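Side-chain contacts in LAE5 (Uncultured bacterium, PDB 5JD3), which probably hydrolyses carboxylic esters, as an esterase of the GDSL-like lipase/acylhydrolase family: residues Q81-N86 / A92-N97; D98-K103 / A144-T149; K137-L142 / D178-V183. All blocks are in the same frame, centred on the assembly; numbering follows the deposited sequence.

Three helices beside the parallel sheet connect the contacts. Helix 88-100 serves contact 1, where it meets the end of strand 77-82, and contact 2, where its last turn meets helix 132-146; this second helix then packs on helix 168-187 in contact 3. Contacts 1 and 3 are buried, whereas contact 2 is partly exposed near the helix ends. The chemistry changes accordingly: contact 1 is polar, built on a single arginine and its oxygen acceptors; contact 2 sets one aromatic ring against backbone, hydroxyl and guanidinium groups; contact 3 is almost wholly aliphatic. W95 and L142 also pack together, joining the segments of contacts 1 and 3.

Contact 1: residues Q81-N86 / A92-N97; sequences QGNSGN and AARWQN
Q81 meets R94 through its backbone oxygen. The terminal NH2 of R94 gives Q81 O a bond of 2.9 Å, nearly in line with the carbonyl and close to the guanidinium plane, while R94 NH1 adds a weak second bond to the same oxygen. The Q81 side chain, bent at chi2, ends with OE1 4.0 Å from R94 NH1, too far for a bond; the main partner of NH1 is the carboxylate of D98, one turn further along the helix.

G82 follows, its carbonyl bonded to R42. N83 comes next and turns its side chain to the arginine, laying its amide over one guanidinium face with the two planes only 12° apart. Its ND2 sits 3.4 Å from R94 NE, but both are donors, and the pair stacks without bonding. The chain here leaves strand 77-82 for helix 88-100, the first half of a beta-alpha-beta crossover in the three-layered SGNH-hydrolase fold. N83 to N86 form a type II turn, with G85 at positive phi. By family resemblance G85 probably matches the block II glycine, whose N-H in relatives contributes to the oxyanion hole.

At the end of the turn, N86 OD1 accepts a 3.2 Å bond from R94 NE, in the guanidinium plane although the two flat groups stand 68° apart. Its ND2 reaches back weakly to S84 O, which may help set the rotation of the amide, and its backbone oxygen is held by N114. R94 spans the gap with a chain extended from CG to NE, after a chi1 of 65° that places CG between the backbone N and carbonyl carbon, and this brings NE to N86 OD1.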
# COMPACT_ATOMS: atom_id res chain seq x y z
N GLN A 81 -5.36 1.66 -8.17
CA GLN A 81 -6.51 2.43 -7.70
C GLN A 81 -6.12 3.35 -6.55
O GLN A 81 -6.90 3.58 -5.63
CB GLN A 81 -7.64 1.50 -7.27
CG GLN A 81 -8.40 0.88 -8.43
CD GLN A 81 -9.15 1.91 -9.25
OE1 GLN A 81 -9.99 2.65 -8.72
NE2 GLN A 81 -8.85 1.98 -10.54
N GLY A 82 -4.90 3.89 -6.62
CA GLY A 82 -4.41 4.79 -5.60
C GLY A 82 -4.87 6.22 -5.80
O GLY A 82 -4.78 6.76 -6.91
N ASN A 83 -5.38 6.83 -4.74
CA ASN A 83 -5.82 8.23 -4.77
C ASN A 83 -5.08 9.06 -3.72
O ASN A 83 -5.12 8.74 -2.54
CB ASN A 83 -7.33 8.33 -4.54
CG ASN A 83 -8.14 7.81 -5.71
OD1 ASN A 83 -7.61 7.19 -6.63
ND2 ASN A 83 -9.44 8.07 -5.69
N SER A 84 -4.42 10.12 -4.16
CA SER A 84 -3.63 10.96 -3.27
C SER A 84 -4.45 11.59 -2.15
O SER A 84 -5.61 11.97 -2.35
CB SER A 84 -2.93 12.07 -4.07
OG SER A 84 -2.07 11.52 -5.06
N GLY A 85 -3.84 11.69 -0.97
CA GLY A 85 -4.47 12.34 0.17
C GLY A 85 -5.45 11.46 0.92
O GLY A 85 -5.98 11.85 1.97
N ASN A 86 -5.69 10.26 0.40
CA ASN A 86 -6.70 9.36 0.95
C ASN A 86 -6.38 8.80 2.33
O ASN A 86 -5.24 8.44 2.62
CB ASN A 86 -6.94 8.20 -0.01
CG ASN A 86 -8.03 8.49 -1.02
OD1 ASN A 86 -8.86 7.63 -1.33
ND2 ASN A 86 -8.04 9.71 -1.54
N ALA A 92 -13.14 3.63 2.07
CA ALA A 92 -14.42 2.98 2.32
C ALA A 92 -15.54 3.59 1.48
O ALA A 92 -16.49 2.90 1.10
CB ALA A 92 -14.77 3.06 3.80
N ALA A 93 -15.42 4.88 1.19
CA ALA A 93 -16.45 5.60 0.46
C ALA A 93 -16.50 5.20 -1.02
O ALA A 93 -17.54 5.30 -1.66
CB ALA A 93 -16.24 7.10 0.59
N ARG A 94 -15.36 4.75 -1.55
CA ARG A 94 -15.27 4.41 -2.96
C ARG A 94 -14.96 2.94 -3.19
O ARG A 94 -14.67 2.53 -4.31
CB ARG A 94 -14.21 5.28 -3.65
CG ARG A 94 -12.79 5.03 -3.16
CD ARG A 94 -11.82 6.01 -3.81
NE ARG A 94 -10.44 5.80 -3.38
CZ ARG A 94 -9.58 4.98 -3.98
NH1 ARG A 94 -9.95 4.29 -5.05
NH2 ARG A 94 -8.34 4.86 -3.52
N TRP A 95 -15.03 2.15 -2.12
CA TRP A 95 -14.67 0.74 -2.18
C TRP A 95 -15.54 -0.04 -3.16
O TRP A 95 -15.06 -0.92 -3.88
CB TRP A 95 -14.75 0.11 -0.79
CG TRP A 95 -14.06 -1.22 -0.69
CD1 TRP A 95 -14.62 -2.45 -0.83
CD2 TRP A 95 -12.67 -1.43 -0.40
NE1 TRP A 95 -13.66 -3.43 -0.66
CE2 TRP A 95 -12.46 -2.83 -0.40
CE3 TRP A 95 -11.58 -0.59 -0.16
CZ2 TRP A 95 -11.21 -3.39 -0.15
CZ3 TRP A 95 -10.34 -1.15 0.08
CH2 TRP A 95 -10.17 -2.54 0.09
N GLN A 96 -16.83 0.28 -3.19
CA GLN A 96 -17.78 -0.42 -4.05
C GLN A 96 -17.43 -0.28 -5.53
O GLN A 96 -17.44 -1.27 -6.27
CB GLN A 96 -19.20 0.10 -3.81
CG GLN A 96 -20.23 -0.43 -4.80
CD GLN A 96 -20.24 -1.94 -4.88
OE1 GLN A 96 -20.15 -2.63 -3.86
NE2 GLN A 96 -20.36 -2.47 -6.09
N ASN A 97 -17.11 0.94 -5.96
CA ASN A 97 -16.83 1.19 -7.37
C ASN A 97 -15.39 0.90 -7.76
O ASN A 97 -15.12 0.50 -8.90
CB ASN A 97 -17.16 2.65 -7.72
CG ASN A 97 -18.65 2.95 -7.61
OD1 ASN A 97 -19.47 2.04 -7.54
ND2 ASN A 97 -18.99 4.23 -7.59

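Contact 2: residues D98-K103 / A144-T149; sequences DVFGLK and ARTAPT
The phenyl ring of F100 points at the backbone of R145 and T146, joining two neighbouring helices of the three-layered alpha/beta sandwich near their C-terminal ends. Both helices lie on the same side of the sheet, V99 and T146 each reaching V107 of strand 106-110. R145 CB and T146 CA lie at the rim of the ring, in its plane, and F100 CZ comes within 3.4 Å of R145 O. With chi1 at -71°, CG is placed beside the backbone N, and the ring projects across the gap between the helices. R145 crosses F100 at about a right angle: its chain bends at chi2 and chi3, bringing the guanidinium edge to F100 CE2 with the planes 56° apart, while its charge is paired with E141. F100 also meets W95 edge-to-face. Replacing F100 by an alanine would remove the ring and would probably leave a gap beside R145 and T146, and W95 without its edge-to-face partner. T149 adds its methyl, CG2, 3.9 Å from F100 CE1. T146 crosses the ring obliquely; its hydroxyl is bonded to L142 O, and OG1 lies 3.4 Å from F100 CE1.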
# COMPACT_ATOMS: atom_id res chain seq x y z
N ASP A 98 -14.46 1.09 -6.83
CA ASP A 98 -13.04 0.99 -7.16
C ASP A 98 -12.41 -0.36 -6.80
O ASP A 98 -11.28 -0.65 -7.20
CB ASP A 98 -12.26 2.11 -6.47
CG ASP A 98 -12.56 3.47 -7.07
OD1 ASP A 98 -13.34 3.54 -8.04
OD2 ASP A 98 -12.00 4.48 -6.58
N VAL A 99 -13.13 -1.19 -6.04
CA VAL A 99 -12.62 -2.51 -5.70
C VAL A 99 -13.57 -3.62 -6.17
O VAL A 99 -13.23 -4.39 -7.06
CB VAL A 99 -12.39 -2.66 -4.18
CG1 VAL A 99 -11.88 -4.06 -3.86
CG2 VAL A 99 -11.40 -1.61 -3.70
N PHE A 100 -14.75 -3.69 -5.56
CA PHE A 100 -15.73 -4.72 -5.89
C PHE A 100 -16.19 -4.62 -7.34
O PHE A 100 -16.42 -5.64 -7.99
CB PHE A 100 -16.93 -4.63 -4.95
CG PHE A 100 -16.64 -5.06 -3.54
CD1 PHE A 100 -15.59 -5.92 -3.27
CD2 PHE A 100 -17.42 -4.60 -2.49
CE1 PHE A 100 -15.32 -6.31 -1.97
CE2 PHE A 100 -17.16 -5.00 -1.19
CZ PHE A 100 -16.11 -5.85 -0.93
N GLY A 101 -16.33 -3.40 -7.84
CA GLY A 101 -16.81 -3.17 -9.18
C GLY A 101 -15.84 -3.57 -10.28
O GLY A 101 -16.15 -3.46 -11.46
N LEU A 102 -14.66 -4.04 -9.88
CA LEU A 102 -13.65 -4.47 -10.84
C LEU A 102 -13.48 -5.98 -10.84
O LEU A 102 -12.75 -6.53 -11.66
CB LEU A 102 -12.32 -3.78 -10.55
CG LEU A 102 -12.35 -2.25 -10.64
CD1 LEU A 102 -10.95 -1.67 -10.45
CD2 LEU A 102 -12.94 -1.80 -11.97
N LYS A 103 -14.14 -6.68 -9.93
CA LYS A 103 -14.06 -8.13 -9.83
C LYS A 103 -12.66 -8.69 -9.74
O LYS A 103 -12.25 -9.46 -10.56
CB LYS A 103 -14.83 -8.81 -10.95
CG LYS A 103 -16.30 -8.49 -11.02
CD LYS A 103 -16.70 -8.19 -12.45
CE LYS A 103 -18.18 -7.86 -12.63
NZ LYS A 103 -18.86 -7.13 -11.52
N ALA A 144 -13.06 -7.58 5.97
CA ALA A 144 -14.10 -8.56 6.26
C ALA A 144 -15.06 -8.74 5.08
O ALA A 144 -15.55 -9.84 4.84
CB ALA A 144 -14.87 -8.17 7.51
N ARG A 145 -15.31 -7.66 4.35
CA ARG A 145 -16.21 -7.71 3.20
C ARG A 145 -15.50 -8.19 1.94
O ARG A 145 -16.15 -8.66 1.00
CB ARG A 145 -16.83 -6.33 2.94
CG ARG A 145 -17.85 -5.88 3.96
CD ARG A 145 -19.05 -5.23 3.28
NE ARG A 145 -18.65 -4.22 2.30
CZ ARG A 145 -18.64 -2.91 2.54
NH1 ARG A 145 -19.03 -2.45 3.72
NH2 ARG A 145 -18.26 -2.07 1.59
N THR A 146 -14.18 -8.07 1.91
CA THR A 146 -13.41 -8.34 0.70
C THR A 146 -12.74 -9.72 0.73
O THR A 146 -12.57 -10.35 -0.31
CB THR A 146 -12.33 -7.26 0.48
OG1 THR A 146 -12.95 -5.97 0.51
CG2 THR A 146 -11.64 -7.45 -0.86
N ALA A 147 -12.37 -10.17 1.92
CA ALA A 147 -11.67 -11.45 2.08
C ALA A 147 -12.38 -12.66 1.44
O ALA A 147 -11.73 -13.48 0.79
CB ALA A 147 -11.41 -11.73 3.56
N PRO A 148 -13.71 -12.79 1.61
CA PRO A 148 -14.33 -13.98 1.01
C PRO A 148 -14.46 -13.91 -0.51
O PRO A 148 -14.53 -14.96 -1.15
CB PRO A 148 -15.72 -14.03 1.67
CG PRO A 148 -15.64 -13.12 2.85
CD PRO A 148 -14.68 -12.05 2.45
N THR A 149 -14.50 -12.71 -1.07
CA THR A 149 -14.77 -12.56 -2.50
C THR A 149 -13.50 -12.62 -3.35
O THR A 149 -13.57 -12.51 -4.58
CB THR A 149 -15.51 -11.24 -2.80
OG1 THR A 149 -16.00 -11.26 -4.15
CG2 THR A 149 -14.58 -10.05 -2.63

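Contact 3: residues K137-L142 / D178-V183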
# COMPACT_ATOMS: atom_id res chain seq x y z
N LYS A 137 -11.42 -0.23 13.03
CA LYS A 137 -12.79 -0.62 12.72
C LYS A 137 -13.07 -0.57 11.22
O LYS A 137 -13.68 -1.49 10.67
CB LYS A 137 -13.77 0.29 13.46
CG LYS A 137 -15.22 -0.16 13.38
CD LYS A 137 -15.71 -0.67 14.72
CE LYS A 137 -17.22 -0.88 14.73
NZ LYS A 137 -17.71 -1.37 16.04
N THR A 138 -12.63 0.49 10.57
CA THR A 138 -12.86 0.67 9.13
C THR A 138 -12.02 -0.31 8.31
O THR A 138 -12.52 -0.92 7.37
CB THR A 138 -12.55 2.11 8.68
OG1 THR A 138 -13.24 3.04 9.52
CG2 THR A 138 -12.97 2.32 7.24
N LEU A 139 -10.75 -0.45 8.68
CA LEU A 139 -9.84 -1.34 7.97
C LEU A 139 -10.29 -2.79 8.09
O LEU A 139 -10.27 -3.54 7.11
CB LEU A 139 -8.42 -1.19 8.52
CG LEU A 139 -7.29 -1.96 7.82
CD1 LEU A 139 -7.08 -1.44 6.41
CD2 LEU A 139 -6.01 -1.87 8.63
N ASP A 140 -10.69 -3.18 9.29
CA ASP A 140 -11.18 -4.53 9.55
C ASP A 140 -12.46 -4.80 8.77
O ASP A 140 -12.69 -5.91 8.29
CB ASP A 140 -11.41 -4.73 11.05
CG ASP A 140 -12.09 -6.05 11.37
OD1 ASP A 140 -11.38 -7.06 11.55
OD2 ASP A 140 -13.34 -6.08 11.43
N GLU A 141 -13.33 -3.81 8.67
CA GLU A 141 -14.58 -3.94 7.93
C GLU A 141 -14.39 -4.07 6.43
O GLU A 141 -15.05 -4.84 5.80
CB GLU A 141 -15.58 -2.86 8.32
CG GLU A 141 -16.72 -2.59 7.35
CD GLU A 141 -17.80 -3.69 7.19
OE1 GLU A 141 -17.88 -4.68 7.98
OE2 GLU A 141 -18.62 -3.58 6.25
N LEU A 142 -13.47 -3.30 5.88
CA LEU A 142 -13.18 -3.42 4.45
C LEU A 142 -12.65 -4.81 4.13
O LEU A 142 -13.04 -5.42 3.13
CB LEU A 142 -12.17 -2.36 4.02
CG LEU A 142 -12.61 -0.90 4.08
CD1 LEU A 142 -11.49 0.02 3.64
CD2 LEU A 142 -13.86 -0.68 3.23
N ASP A 178 0.87 -1.79 13.58
CA ASP A 178 0.55 -2.93 14.44
C ASP A 178 -0.93 -3.27 14.37
O ASP A 178 -1.32 -4.43 14.48
CB ASP A 178 0.95 -2.64 15.89
CG ASP A 178 2.42 -2.88 16.16
OD1 ASP A 178 3.21 -2.89 15.19
OD2 ASP A 178 2.79 -3.06 17.33
N LEU A 179 -1.73 -2.24 14.18
CA LEU A 179 -3.17 -2.35 14.08
C LEU A 179 -3.57 -3.03 12.80
O LEU A 179 -4.47 -3.77 12.75
CB LEU A 179 -3.77 -0.98 14.12
CG LEU A 179 -4.80 -0.58 15.16
CD1 LEU A 179 -4.58 -1.33 16.45
CD2 LEU A 179 -4.71 0.91 15.38
N MET A 180 -2.84 -2.76 11.76
CA MET A 180 -3.06 -3.41 10.48
C MET A 180 -2.62 -4.87 10.55
O MET A 180 -3.16 -5.73 9.85
CB MET A 180 -2.32 -2.69 9.36
CG MET A 180 -2.66 -3.21 7.97
SD MET A 180 -1.63 -2.52 6.66
CE MET A 180 -2.87 -1.99 5.49
N ARG A 181 -1.64 -5.14 11.41
CA ARG A 181 -1.14 -6.49 11.60
C ARG A 181 -2.18 -7.40 12.23
O ARG A 181 -2.37 -8.54 11.80
CB ARG A 181 0.13 -6.48 12.46
CG ARG A 181 1.39 -6.02 11.75
CD ARG A 181 2.60 -6.16 12.66
NE ARG A 181 3.78 -5.47 12.14
CZ ARG A 181 4.74 -6.05 11.43
NH1 ARG A 181 5.78 -5.34 11.00
NH2 ARG A 181 4.68 -7.35 11.16
N ARG A 182 -2.87 -6.90 13.25
CA ARG A 182 -3.85 -7.71 13.97
C ARG A 182 -5.13 -7.88 13.16
O ARG A 182 -5.96 -8.73 13.47
CB ARG A 182 -4.16 -7.10 15.34
CG ARG A 182 -4.84 -5.75 15.30
CD ARG A 182 -5.12 -5.24 16.70
NE ARG A 182 -6.00 -6.14 17.44
CZ ARG A 182 -6.29 -6.01 18.73
NH1 ARG A 182 -5.77 -5.01 19.43
NH2 ARG A 182 -7.10 -6.87 19.33
N VAL A 183 -5.29 -7.06 12.12
CA VAL A 183 -6.41 -7.22 11.20
C VAL A 183 -6.07 -8.30 10.17
O VAL A 183 -6.91 -9.13 9.83
CB VAL A 183 -6.75 -5.90 10.47
CG1 VAL A 183 -7.78 -6.13 9.38
CG2 VAL A 183 -7.26 -4.87 11.47
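L139 pushes its CD2 methyl against the side chain of M180, 3.7 Å from M180 CG and almost as near to CB and CA. The leucine and methionine side chains cross at about a right angle, so that the methyl rests on the aliphatic base of the methionine while the thioether end runs on past it. The anti chi1 of L139 (-175°) carries its CG and CD2 out toward helix 168-187, while that of M180 (-172°) lays its CG across the path of the methyl. Further neighbours are I111 for L139 and P158 for M180.

One turn further along helix 168-187, V183 takes over. Its two methyls divide the work: CG1 lies on the backbone of D140, 3.8 Å from D140 CA, and CG2 faces D140 CB at 4.2 Å. CG2 also touches L139 CD2 at 4.3 Å, so that the leucine methyl is shared by M180 and V183.

The two helices run in roughly the same direction; the axes of the two short segments come within 9.8 Å and are inclined by 31°. Each belongs to a crossover between parallel strands, 106-110 to 152-156 for the first helix and 152-156 to 190-192 for the second, and they pack side by side in one helical layer of the SGNH-hydrolase sandwich.

D140 presents its CB to the valine, while its carboxylate is bonded through OD1 to H187 on helix 168-187. The central touches thus rest on methyls and methylenes, whose fit depends on shape rather than on direction, and the directional bond from D140 to H187 is set beside this apolar seam.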